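Local coordinates for protein lysyl-trna-dependent l-ysyl-phosphatidylgycerol synthase (Bacillus licheniformis, PDB 4V36) that transfers lysine from lysyl-tRNA to phosphatidylglycerol in the bacterial membrane, a lipid modification linked to bacterial resistance, at residues A[277-281]-A[319-324]; A[92-97]-A[110-115]; A[258-262]-A[289-293]. All coordinates share one frame; numbering follows the deposited sequence.

Contact 1. Residues A[277-281]-A[319-324]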
ATOM      1  N   ARG A 277       4.040 -12.568 -23.990  1.00 18.33           N
ATOM      2  CA  ARG A 277       4.735 -12.803 -22.728  1.00 26.00           C
ATOM      3  C   ARG A 277       4.264 -11.831 -21.655  1.00 35.81           C
ATOM      4  O   ARG A 277       3.800 -12.239 -20.592  1.00 38.23           O
ATOM      5  CB  ARG A 277       6.247 -12.669 -22.908  1.00 37.36           C
ATOM      6  CG  ARG A 277       6.894 -13.749 -23.755  1.00 43.59           C
ATOM      7  CD  ARG A 277       8.375 -13.454 -23.940  1.00 46.44           C
ATOM      8  NE  ARG A 277       9.075 -13.336 -22.662  1.00 31.62           N
ATOM      9  CZ  ARG A 277      10.248 -12.731 -22.507  1.00 35.12           C
ATOM     10  NH1 ARG A 277      10.854 -12.179 -23.549  1.00 50.30           N
ATOM     11  NH2 ARG A 277      10.817 -12.671 -21.310  1.00 33.20           N
ATOM     12  N   LEU A 278       4.384 -10.541 -21.953  1.00 31.37           N
ATOM     13  CA  LEU A 278       4.036  -9.488 -21.009  1.00 26.72           C
ATOM     14  C   LEU A 278       2.550  -9.509 -20.665  1.00 25.43           C
ATOM     15  O   LEU A 278       2.170  -9.307 -19.511  1.00 30.62           O
ATOM     16  CB  LEU A 278       4.427  -8.121 -21.575  1.00 21.77           C
ATOM     17  CG  LEU A 278       4.240  -6.917 -20.651  1.00 24.29           C
ATOM     18  CD1 LEU A 278       5.029  -7.105 -19.364  1.00 18.72           C
ATOM     19  CD2 LEU A 278       4.654  -5.636 -21.356  1.00 32.60           C
ATOM     20  N   ALA A 279       1.717  -9.758 -21.671  1.00 25.39           N
ATOM     21  CA  ALA A 279       0.270  -9.786 -21.482  1.00 26.32           C
ATOM     22  C   ALA A 279      -0.144 -10.885 -20.509  1.00 30.54           C
ATOM     23  O   ALA A 279      -0.938 -10.651 -19.599  1.00 32.16           O
ATOM     24  CB  ALA A 279      -0.433  -9.970 -22.819  1.00 22.66           C
ATOM     25  N   ALA A 280       0.405 -12.080 -20.702  1.00 33.21           N
ATOM     26  CA  ALA A 280       0.077 -13.223 -19.856  1.00 32.83           C
ATOM     27  C   ALA A 280       0.510 -12.992 -18.411  1.00 38.09           C
ATOM     28  O   ALA A 280      -0.175 -13.401 -17.473  1.00 30.97           O
ATOM     29  CB  ALA A 280       0.720 -14.486 -20.405  1.00 25.67           C
ATOM     30  N   VAL A 281       1.648 -12.329 -18.241  1.00 41.80           N
ATOM     31  CA  VAL A 281       2.186 -12.056 -16.913  1.00 35.59           C
ATOM     32  C   VAL A 281       1.315 -11.061 -16.149  1.00 38.22           C
ATOM     33  O   VAL A 281       1.056 -11.235 -14.958  1.00 40.52           O
ATOM     34  CB  VAL A 281       3.626 -11.515 -16.999  1.00 38.57           C
ATOM     35  CG1 VAL A 281       4.090 -11.020 -15.646  1.00 44.76           C
ATOM     36  CG2 VAL A 281       4.562 -12.590 -17.521  1.00 39.78           C
ATOM     37  N   LEU A 319      11.300  -7.369 -18.966  1.00 23.62           N
ATOM     38  CA  LEU A 319      10.158  -6.841 -18.222  1.00 24.91           C
ATOM     39  C   LEU A 319       9.143  -7.910 -17.779  1.00 22.34           C
ATOM     40  O   LEU A 319       8.653  -7.848 -16.651  1.00 25.84           O
ATOM     41  CB  LEU A 319       9.452  -5.760 -19.048  1.00 15.73           C
ATOM     42  CG  LEU A 319       8.271  -5.038 -18.401  1.00 24.05           C
ATOM     43  CD1 LEU A 319       8.695  -4.390 -17.095  1.00 15.18           C
ATOM     44  CD2 LEU A 319       7.697  -4.001 -19.358  1.00 22.99           C
ATOM     45  N   PRO A 320       8.813  -8.888 -18.652  1.00 20.42           N
ATOM     46  CA  PRO A 320       7.894  -9.930 -18.172  1.00 15.15           C
ATOM     47  C   PRO A 320       8.443 -10.730 -16.991  1.00 23.07           C
ATOM     48  O   PRO A 320       7.693 -11.051 -16.068  1.00 17.30           O
ATOM     49  CB  PRO A 320       7.721 -10.834 -19.395  1.00 21.94           C
ATOM     50  CG  PRO A 320       7.980  -9.947 -20.553  1.00 18.26           C
ATOM     51  CD  PRO A 320       9.062  -9.018 -20.101  1.00 18.75           C
ATOM     52  N   VAL A 321       9.733 -11.048 -17.023  1.00 19.78           N
ATOM     53  CA  VAL A 321      10.366 -11.774 -15.928  1.00 21.27           C
ATOM     54  C   VAL A 321      10.364 -10.931 -14.656  1.00 23.46           C
ATOM     55  O   VAL A 321      10.067 -11.429 -13.570  1.00 18.93           O
ATOM     56  CB  VAL A 321      11.814 -12.173 -16.271  1.00 29.36           C
ATOM     57  CG1 VAL A 321      12.457 -12.903 -15.100  1.00 26.85           C
ATOM     58  CG2 VAL A 321      11.844 -13.031 -17.526  1.00 23.77           C
ATOM     59  N   THR A 322      10.691  -9.651 -14.811  1.00 19.98           N
ATOM     60  CA  THR A 322      10.734  -8.709 -13.697  1.00 14.15           C
ATOM     61  C   THR A 322       9.413  -8.669 -12.931  1.00 17.77           C
ATOM     62  O   THR A 322       9.398  -8.679 -11.699  1.00 21.71           O
ATOM     63  CB  THR A 322      11.075  -7.290 -14.190  1.00 16.49           C
ATOM     64  OG1 THR A 322      12.359  -7.302 -14.826  1.00 21.03           O
ATOM     65  CG2 THR A 322      11.098  -6.305 -13.028  1.00 24.12           C
ATOM     66  N   MET A 323       8.308  -8.632 -13.669  1.00 13.44           N
ATOM     67  CA  MET A 323       6.980  -8.605 -13.065  1.00 22.95           C
ATOM     68  C   MET A 323       6.692  -9.881 -12.280  1.00 22.06           C
ATOM     69  O   MET A 323       6.071  -9.837 -11.219  1.00 27.02           O
ATOM     70  CB  MET A 323       5.912  -8.401 -14.138  1.00 21.55           C
ATOM     71  CG  MET A 323       5.896  -7.013 -14.749  1.00 30.98           C
ATOM     72  SD  MET A 323       5.418  -5.752 -13.553  1.00 43.44           S
ATOM     73  CE  MET A 323       3.791  -6.331 -13.076  1.00 55.11           C
ATOM     74  N   ILE A 324       7.148 -11.014 -12.805  1.00 19.87           N
ATOM     75  CA  ILE A 324       6.960 -12.301 -12.142  1.00 16.68           C
ATOM     76  C   ILE A 324       7.732 -12.364 -10.826  1.00 18.57           C
ATOM     77  O   ILE A 324       7.204 -12.818  -9.808  1.00 25.89           O
ATOM     78  CB  ILE A 324       7.394 -13.468 -13.052  1.00 28.92           C
ATOM     79  CG1 ILE A 324       6.397 -13.643 -14.197  1.00 41.62           C
ATOM     80  CG2 ILE A 324       7.496 -14.762 -12.262  1.00 24.06           C
ATOM     81  CD1 ILE A 324       5.002 -14.008 -13.733  1.00 41.40           C
TER

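Contact 2. Residues A[92-97]-A[110-115]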
ATOM      1  N   VAL A  92      19.186  -3.807 -10.035  1.00 33.45           N
ATOM      2  CA  VAL A  92      18.280  -3.096  -9.139  1.00 32.94           C
ATOM      3  C   VAL A  92      16.963  -2.737  -9.818  1.00 36.25           C
ATOM      4  O   VAL A  92      16.946  -2.160 -10.906  1.00 37.46           O
ATOM      5  CB  VAL A  92      18.926  -1.813  -8.593  1.00 35.19           C
ATOM      6  CG1 VAL A  92      17.955  -1.073  -7.687  1.00 31.71           C
ATOM      7  CG2 VAL A  92      20.201  -2.146  -7.845  1.00 31.25           C
ATOM      8  N   ILE A  93      15.863  -3.087  -9.161  1.00 35.07           N
ATOM      9  CA  ILE A  93      14.527  -2.793  -9.661  1.00 31.34           C
ATOM     10  C   ILE A  93      13.782  -1.892  -8.678  1.00 27.35           C
ATOM     11  O   ILE A  93      13.852  -2.096  -7.467  1.00 29.07           O
ATOM     12  CB  ILE A  93      13.720  -4.087  -9.889  1.00 26.59           C
ATOM     13  CG1 ILE A  93      14.529  -5.080 -10.727  1.00 36.29           C
ATOM     14  CG2 ILE A  93      12.387  -3.781 -10.550  1.00 24.15           C
ATOM     15  CD1 ILE A  93      13.948  -6.478 -10.750  1.00 41.49           C
ATOM     16  N   PHE A  94      13.084  -0.889  -9.201  1.00 22.67           N
ATOM     17  CA  PHE A  94      12.285  -0.002  -8.363  1.00 19.01           C
ATOM     18  C   PHE A  94      10.797  -0.246  -8.599  1.00 20.37           C
ATOM     19  O   PHE A  94      10.317  -0.166  -9.729  1.00 18.58           O
ATOM     20  CB  PHE A  94      12.638   1.463  -8.635  1.00 20.90           C
ATOM     21  CG  PHE A  94      14.052   1.823  -8.271  1.00 22.57           C
ATOM     22  CD1 PHE A  94      15.080   1.670  -9.188  1.00 24.55           C
ATOM     23  CD2 PHE A  94      14.353   2.309  -7.011  1.00 26.02           C
ATOM     24  CE1 PHE A  94      16.381   1.999  -8.854  1.00 28.07           C
ATOM     25  CE2 PHE A  94      15.652   2.640  -6.671  1.00 23.20           C
ATOM     26  CZ  PHE A  94      16.668   2.483  -7.594  1.00 25.76           C
ATOM     27  N   TYR A  95      10.072  -0.538  -7.524  1.00 17.07           N
ATOM     28  CA  TYR A  95       8.667  -0.908  -7.632  1.00 15.09           C
ATOM     29  C   TYR A  95       7.739   0.139  -7.018  1.00 13.48           C
ATOM     30  O   TYR A  95       7.918   0.545  -5.871  1.00 21.62           O
ATOM     31  CB  TYR A  95       8.439  -2.269  -6.974  1.00 13.18           C
ATOM     32  CG  TYR A  95       6.997  -2.711  -6.954  1.00 12.65           C
ATOM     33  CD1 TYR A  95       6.326  -3.019  -8.130  1.00 20.30           C
ATOM     34  CD2 TYR A  95       6.308  -2.836  -5.755  1.00 15.24           C
ATOM     35  CE1 TYR A  95       5.006  -3.428  -8.113  1.00 21.86           C
ATOM     36  CE2 TYR A  95       4.990  -3.246  -5.728  1.00 21.83           C
ATOM     37  CZ  TYR A  95       4.343  -3.540  -6.909  1.00 26.16           C
ATOM     38  OH  TYR A  95       3.029  -3.946  -6.882  1.00 30.89           O
ATOM     39  N   GLN A  96       6.747   0.557  -7.801  1.00 21.97           N
ATOM     40  CA  GLN A  96       5.760   1.562  -7.399  1.00 17.03           C
ATOM     41  C   GLN A  96       6.381   2.910  -7.042  1.00 30.62           C
ATOM     42  O   GLN A  96       6.195   3.418  -5.935  1.00 25.36           O
ATOM     43  CB  GLN A  96       4.915   1.059  -6.224  1.00 14.12           C
ATOM     44  CG  GLN A  96       3.915  -0.021  -6.597  1.00 22.61           C
ATOM     45  CD  GLN A  96       2.820  -0.185  -5.562  1.00 29.51           C
ATOM     46  OE1 GLN A  96       2.500   0.748  -4.827  1.00 32.25           O
ATOM     47  NE2 GLN A  96       2.238  -1.377  -5.501  1.00 38.15           N
ATOM     48  N   ILE A  97       7.111   3.490  -7.989  1.00 27.51           N
ATOM     49  CA  ILE A  97       7.588   4.860  -7.851  1.00 28.54           C
ATOM     50  C   ILE A  97       6.583   5.794  -8.510  1.00 23.41           C
ATOM     51  O   ILE A  97       5.662   5.340  -9.190  1.00 27.65           O
ATOM     52  CB  ILE A  97       8.976   5.061  -8.486  1.00 26.75           C
ATOM     53  CG1 ILE A  97       8.881   4.993 -10.013  1.00 21.66           C
ATOM     54  CG2 ILE A  97       9.961   4.033  -7.948  1.00 21.75           C
ATOM     55  CD1 ILE A  97      10.181   5.299 -10.719  1.00 25.42           C
ATOM     56  N   TYR A 110      17.284   4.121 -16.658  1.00 30.94           N
ATOM     57  CA  TYR A 110      16.131   3.300 -16.301  1.00 34.24           C
ATOM     58  C   TYR A 110      14.932   3.600 -17.190  1.00 37.37           C
ATOM     59  O   TYR A 110      14.725   4.739 -17.609  1.00 33.56           O
ATOM     60  CB  TYR A 110      15.750   3.508 -14.833  1.00 29.71           C
ATOM     61  CG  TYR A 110      16.511   2.627 -13.870  1.00 22.84           C
ATOM     62  CD1 TYR A 110      17.723   3.037 -13.331  1.00 21.71           C
ATOM     63  CD2 TYR A 110      16.016   1.385 -13.497  1.00 21.13           C
ATOM     64  CE1 TYR A 110      18.420   2.234 -12.450  1.00 22.03           C
ATOM     65  CE2 TYR A 110      16.706   0.574 -12.619  1.00 19.14           C
ATOM     66  CZ  TYR A 110      17.907   1.004 -12.099  1.00 24.84           C
ATOM     67  OH  TYR A 110      18.597   0.200 -11.223  1.00 32.56           O
ATOM     68  N   ARG A 111      14.150   2.565 -17.476  1.00 33.65           N
ATOM     69  CA  ARG A 111      12.908   2.712 -18.226  1.00 34.85           C
ATOM     70  C   ARG A 111      11.728   2.558 -17.274  1.00 26.25           C
ATOM     71  O   ARG A 111      11.880   2.031 -16.173  1.00 23.13           O
ATOM     72  CB  ARG A 111      12.835   1.689 -19.360  1.00 47.53           C
ATOM     73  CG  ARG A 111      13.906   1.882 -20.420  1.00 51.59           C
ATOM     74  CD  ARG A 111      14.045   0.664 -21.315  1.00 60.92           C
ATOM     75  NE  ARG A 111      15.067   0.863 -22.338  1.00 76.74           N
ATOM     76  CZ  ARG A 111      15.547  -0.101 -23.116  1.00 86.57           C
ATOM     77  NH1 ARG A 111      15.102  -1.343 -22.988  1.00 87.29           N
ATOM     78  NH2 ARG A 111      16.478   0.175 -24.020  1.00 90.33           N
ATOM     79  N   PHE A 112      10.554   3.016 -17.695  1.00 25.93           N
ATOM     80  CA  PHE A 112       9.403   3.030 -16.801  1.00 25.40           C
ATOM     81  C   PHE A 112       8.191   2.317 -17.389  1.00 27.16           C
ATOM     82  O   PHE A 112       7.959   2.345 -18.596  1.00 17.60           O
ATOM     83  CB  PHE A 112       9.038   4.471 -16.439  1.00 26.40           C
ATOM     84  CG  PHE A 112      10.187   5.260 -15.884  1.00 32.25           C
ATOM     85  CD1 PHE A 112      10.604   5.076 -14.574  1.00 28.97           C
ATOM     86  CD2 PHE A 112      10.859   6.179 -16.672  1.00 24.65           C
ATOM     87  CE1 PHE A 112      11.665   5.797 -14.062  1.00 26.59           C
ATOM     88  CE2 PHE A 112      11.920   6.904 -16.164  1.00 32.19           C
ATOM     89  CZ  PHE A 112      12.324   6.713 -14.857  1.00 30.87           C
ATOM     90  N   PHE A 113       7.423   1.681 -16.512  1.00 19.93           N
ATOM     91  CA  PHE A 113       6.228   0.951 -16.905  1.00 13.90           C
ATOM     92  C   PHE A 113       5.111   1.208 -15.900  1.00 20.16           C
ATOM     93  O   PHE A 113       5.276   0.961 -14.706  1.00 25.30           O
ATOM     94  CB  PHE A 113       6.528  -0.546 -17.011  1.00 18.18           C
ATOM     95  CG  PHE A 113       5.311  -1.395 -17.233  1.00 17.36           C
ATOM     96  CD1 PHE A 113       4.738  -1.490 -18.490  1.00 19.30           C
ATOM     97  CD2 PHE A 113       4.745  -2.106 -16.187  1.00 20.30           C
ATOM     98  CE1 PHE A 113       3.620  -2.274 -18.698  1.00 21.60           C
ATOM     99  CE2 PHE A 113       3.626  -2.890 -16.388  1.00 21.87           C
ATOM    100  CZ  PHE A 113       3.063  -2.972 -17.646  1.00 21.04           C
ATOM    101  N   LYS A 114       3.977   1.705 -16.383  1.00 19.68           N
ATOM    102  CA  LYS A 114       2.872   2.065 -15.500  1.00 23.02           C
ATOM    103  C   LYS A 114       2.168   0.828 -14.952  1.00 19.43           C
ATOM    104  O   LYS A 114       1.595   0.041 -15.706  1.00 21.55           O
ATOM    105  CB  LYS A 114       1.871   2.965 -16.228  1.00 21.83           C
ATOM    106  CG  LYS A 114       0.957   3.745 -15.296  1.00 22.31           C
ATOM    107  CD  LYS A 114       0.235   4.864 -16.029  1.00 26.43           C
ATOM    108  CE  LYS A 114      -0.523   5.760 -15.059  1.00 27.36           C
ATOM    109  NZ  LYS A 114      -1.216   6.876 -15.756  1.00 29.00           N
ATOM    110  N   LEU A 115       2.217   0.670 -13.633  1.00 19.67           N
ATOM    111  CA  LEU A 115       1.648  -0.494 -12.961  1.00 15.55           C
ATOM    112  C   LEU A 115       0.155  -0.330 -12.704  1.00 14.35           C
ATOM    113  O   LEU A 115      -0.600  -1.302 -12.702  1.00 19.05           O
ATOM    114  CB  LEU A 115       2.375  -0.742 -11.637  1.00 10.41           C
ATOM    115  CG  LEU A 115       3.883  -0.979 -11.724  1.00 17.57           C
ATOM    116  CD1 LEU A 115       4.536  -0.719 -10.380  1.00 17.30           C
ATOM    117  CD2 LEU A 115       4.169  -2.396 -12.193  1.00 12.31           C
TER

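Contact 3. Residues A[258-262]-A[289-293]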
ATOM      1  N   MET A 258      -7.105   5.206  -1.503  1.00 27.17           N
ATOM      2  CA  MET A 258      -7.815   3.931  -1.523  1.00 28.95           C
ATOM      3  C   MET A 258      -6.949   2.799  -2.065  1.00 33.04           C
ATOM      4  O   MET A 258      -7.426   1.684  -2.267  1.00 35.74           O
ATOM      5  CB  MET A 258      -9.094   4.042  -2.353  1.00 27.20           C
ATOM      6  CG  MET A 258     -10.129   4.988  -1.780  1.00 23.09           C
ATOM      7  SD  MET A 258     -11.708   4.848  -2.637  1.00 33.23           S
ATOM      8  CE  MET A 258     -12.129   3.143  -2.287  1.00 29.61           C
ATOM      9  N   GLY A 259      -5.675   3.089  -2.305  1.00 24.25           N
ATOM     10  CA  GLY A 259      -4.764   2.090  -2.829  1.00 18.62           C
ATOM     11  C   GLY A 259      -4.748   2.073  -4.344  1.00 23.24           C
ATOM     12  O   GLY A 259      -5.516   2.785  -4.992  1.00 19.41           O
ATOM     13  N   MET A 260      -3.876   1.249  -4.913  1.00 24.03           N
ATOM     14  CA  MET A 260      -3.703   1.209  -6.359  1.00 24.81           C
ATOM     15  C   MET A 260      -4.818   0.427  -7.047  1.00 24.64           C
ATOM     16  O   MET A 260      -5.337  -0.551  -6.510  1.00 25.94           O
ATOM     17  CB  MET A 260      -2.341   0.606  -6.715  1.00 26.42           C
ATOM     18  CG  MET A 260      -1.904   0.873  -8.149  1.00 23.73           C
ATOM     19  SD  MET A 260      -0.206   0.362  -8.477  1.00 33.03           S
ATOM     20  CE  MET A 260      -0.352  -1.412  -8.311  1.00 37.56           C
ATOM     21  N   ALA A 261      -5.183   0.879  -8.241  1.00 24.26           N
ATOM     22  CA  ALA A 261      -6.165   0.194  -9.067  1.00 25.72           C
ATOM     23  C   ALA A 261      -5.566  -0.064 -10.445  1.00 31.58           C
ATOM     24  O   ALA A 261      -4.668   0.662 -10.872  1.00 41.61           O
ATOM     25  CB  ALA A 261      -7.441   1.018  -9.173  1.00 29.84           C
ATOM     26  N   PRO A 262      -6.050  -1.103 -11.143  1.00 30.03           N
ATOM     27  CA  PRO A 262      -5.540  -1.368 -12.492  1.00 31.05           C
ATOM     28  C   PRO A 262      -5.863  -0.234 -13.458  1.00 27.49           C
ATOM     29  O   PRO A 262      -6.851   0.476 -13.267  1.00 30.92           O
ATOM     30  CB  PRO A 262      -6.263  -2.657 -12.899  1.00 36.54           C
ATOM     31  CG  PRO A 262      -7.484  -2.693 -12.041  1.00 39.28           C
ATOM     32  CD  PRO A 262      -7.064  -2.092 -10.736  1.00 32.93           C
ATOM     33  N   MET A 289      -1.224  -6.753  -6.661  1.00 57.15           N
ATOM     34  CA  MET A 289      -0.885  -5.335  -6.681  1.00 52.97           C
ATOM     35  C   MET A 289      -2.068  -4.427  -6.359  1.00 53.78           C
ATOM     36  O   MET A 289      -1.889  -3.245  -6.068  1.00 50.82           O
ATOM     37  CB  MET A 289      -0.306  -4.951  -8.043  1.00 48.69           C
ATOM     38  CG  MET A 289       0.891  -5.781  -8.472  1.00 42.65           C
ATOM     39  SD  MET A 289       1.870  -4.959  -9.745  1.00 81.22           S
ATOM     40  CE  MET A 289       0.583  -4.252 -10.771  1.00 61.49           C
ATOM     41  N   TYR A 290      -3.276  -4.978  -6.407  1.00 55.57           N
ATOM     42  CA  TYR A 290      -4.475  -4.174  -6.210  1.00 51.13           C
ATOM     43  C   TYR A 290      -5.258  -4.619  -4.979  1.00 53.00           C
ATOM     44  O   TYR A 290      -5.917  -5.659  -4.988  1.00 48.32           O
ATOM     45  CB  TYR A 290      -5.353  -4.235  -7.458  1.00 32.74           C
ATOM     46  CG  TYR A 290      -4.565  -4.071  -8.737  1.00 32.45           C
ATOM     47  CD1 TYR A 290      -3.950  -2.865  -9.045  1.00 37.35           C
ATOM     48  CD2 TYR A 290      -4.430  -5.123  -9.633  1.00 33.43           C
ATOM     49  CE1 TYR A 290      -3.224  -2.710 -10.211  1.00 50.18           C
ATOM     50  CE2 TYR A 290      -3.707  -4.978 -10.804  1.00 47.16           C
ATOM     51  CZ  TYR A 290      -3.107  -3.768 -11.088  1.00 52.18           C
ATOM     52  OH  TYR A 290      -2.386  -3.617 -12.250  1.00 51.52           O
ATOM     53  N   SER A 291      -5.183  -3.815  -3.924  1.00 56.82           N
ATOM     54  CA  SER A 291      -5.807  -4.149  -2.650  1.00 62.73           C
ATOM     55  C   SER A 291      -7.323  -3.966  -2.675  1.00 58.75           C
ATOM     56  O   SER A 291      -7.869  -3.344  -3.588  1.00 51.58           O
ATOM     57  CB  SER A 291      -5.201  -3.302  -1.528  1.00 62.11           C
ATOM     58  OG  SER A 291      -5.280  -1.921  -1.836  1.00 62.05           O
ATOM     59  N   PHE A 292      -7.986  -4.523  -1.662  1.00 54.56           N
ATOM     60  CA  PHE A 292      -9.438  -4.436  -1.497  1.00 54.32           C
ATOM     61  C   PHE A 292     -10.189  -5.044  -2.677  1.00 60.94           C
ATOM     62  O   PHE A 292     -10.755  -6.131  -2.566  1.00 70.95           O
ATOM     63  CB  PHE A 292      -9.866  -2.981  -1.288  1.00 51.18           C
ATOM     64  CG  PHE A 292      -8.954  -2.212  -0.380  1.00 47.88           C
ATOM     65  CD1 PHE A 292      -8.795  -2.589   0.943  1.00 41.85           C
ATOM     66  CD2 PHE A 292      -8.251  -1.115  -0.848  1.00 50.81           C
ATOM     67  CE1 PHE A 292      -7.952  -1.887   1.781  1.00 41.28           C
ATOM     68  CE2 PHE A 292      -7.408  -0.408  -0.014  1.00 49.84           C
ATOM     69  CZ  PHE A 292      -7.258  -0.796   1.301  1.00 47.05           C
ATOM     70  N   SER A 293     -10.192  -4.342  -3.804  1.00 58.48           N
ATOM     71  CA  SER A 293     -10.861  -4.839  -4.999  1.00 57.88           C
ATOM     72  C   SER A 293      -9.973  -4.692  -6.229  1.00 61.16           C
ATOM     73  O   SER A 293      -9.322  -3.664  -6.418  1.00 53.17           O
ATOM     74  CB  SER A 293     -12.187  -4.105  -5.217  1.00 57.48           C
ATOM     75  OG  SER A 293     -12.888  -4.641  -6.327  1.00 58.67           O
TER

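Contact 1. Residues A[277-281]-A[319-324]
V281 and P320 lie at the middle of a side-by-side pairing of two helices, whose local axes run nearly parallel (16°) and come within 8.9 Å. Of the two V281 methyls, CG1, anti to the backbone N (chi1 171°), is the one that reaches M323, with V281 CG1 3.5 Å from M323 CB. Both methyls straddle the I324 side chain and P320 O, V281 CG1 to I324 CD1 being 3.7 Å, and V281 CG2 also lies 4.1 Å from P320 CB.

One turn earlier, R277 folds over the same proline. Its chain bends at chi3 (57°), which brings one face of the guanidinium over P320 CG, while V321 CG2 sits at the guanidinium edge, 3.9 Å from R277 NH2. The exposed R277 closes the outer side of the pairing over P320. On the buried side L278 CD1 meets L319 CG at 4.0 Å, the two leucines sharing the same rotamer. No hydrogen bond crosses the interface.

L319 and M323 continue inward onto L311 of strand 305-313, so this is apolar helix-helix packing of 276-285 against 319-330, the latter layered on the central sheet, consistent with the acetyltransferase clan to which this C-terminal domain belongs.

Contact 2. Residues A[92-97]-A[110-115]
Y110 opens the second segment by reaching across to V92 and F94. Its hydroxyl donates a hydrogen bond to the backbone carbonyl of V92, with Y110 OH 2.9 Å from V92 O. The donor stands above the carbonyl plane, 42° out of it. The same hydroxyl also packs against the V92 side chain, Y110 OH lying 3.3 Å from V92 CB. One face of the tyrosine ring receives the edge of F94 in a T-shaped stack, with centroids 5.4 Å apart and planes at 77°; F94 CE1 comes within 3.7 Å of Y110 CZ. Bond and stack together fix where the phenol lies.

F112 comes next in the contact, where I97 CD1 meets its ring obliquely, 3.7 Å from F112 CE1. I97 takes the less usual first torsion (71°), with CG1 between the backbone N and the carbonyl carbon, and its extended chain carries CD1 to the ring.

L115 closes the segment. Its methyl CD1 fits into the corner where the chain turns at Q96, 3.6 Å from Y95 CE1 and equally close to Q96 N, while Q96 CG lies over one face of the Y95 ring.

The two strands are not paired directly: strand 305-313 runs between 91-97 and 111-122 in the sheet, and Q96 and I97, both opposite Y310 of that middle strand, form a G1 beta bulge. Strand 60-69 borders the other side of 91-97, with backbone hydrogen bonds from V63 to I93 and Y95. Helix 74-87 packs onto V92 with F81, L82 and A85, and L82 also touches Y110.

Contact 3. Residues A[258-262]-A[289-293]
P262 lies flat over one face of the Y290 ring, its CD 3.8 Å from the ring centroid and 18° off the normal, a CH-pi contact. P262 N lies over the same face, 3.4 Å from Y290 CE1. M289 CB covers the opposite face of the ring, and M260 O lies in plane at its edge. Y290 is thus sandwiched between the proline and its own neighbour in sequence, while its hydroxyl is hydrogen-bonded to L115 O.

M260 approaches the tyrosine obliquely. Its CG is anti to the backbone N (chi1 -164°), and the bend at chi3 brings the terminal methyl to M289, where M260 CE is 3.5 Å from M289 CB, and to the ring at Y290 CE1. In the fold, the loop between helices 276-285 and 296-300 here packs along the end of strand 255-261, with no hydrogen bond between the two segments. The loop also borders the site of the bound lysine amide, whose nearest atoms are about 4 Å from the S291 side chain.

F292 turns its ring edge to the strand, with M258 O in the ring plane, 3.1 Å from F292 CE2; the same carbonyl accepts a hydrogen bond from K299. Between the two aromatic contacts, the CA of G259 lies 4.2 Å from S291 OG. F292 also packs on M226, a residue of the lysine amide pocket, and meets F241 edge-to-face.

Overall arrangement
Along the chain, contact 2 closes before the others open, whereas contacts 1 and 3 alternate, because helix 276-285 lies between strand 255-261 and loop 289-293. Contacts 2 and 3, with centres about 17 Å apart, share the mixed central sheet, in which strands 111-122 and 255-261 are neighbours; the hydrogen bond of Y290 to L115 joins them. Contact 1 lies on the helices, its centre about 13 Å from that of contact 2, and meets it through T322 with I93 and M323 with L115. M323 also touches M289 of contact 3. Continuous packing therefore runs from the outer helix pair through the sheet to the loop beside the lysine amide pocket.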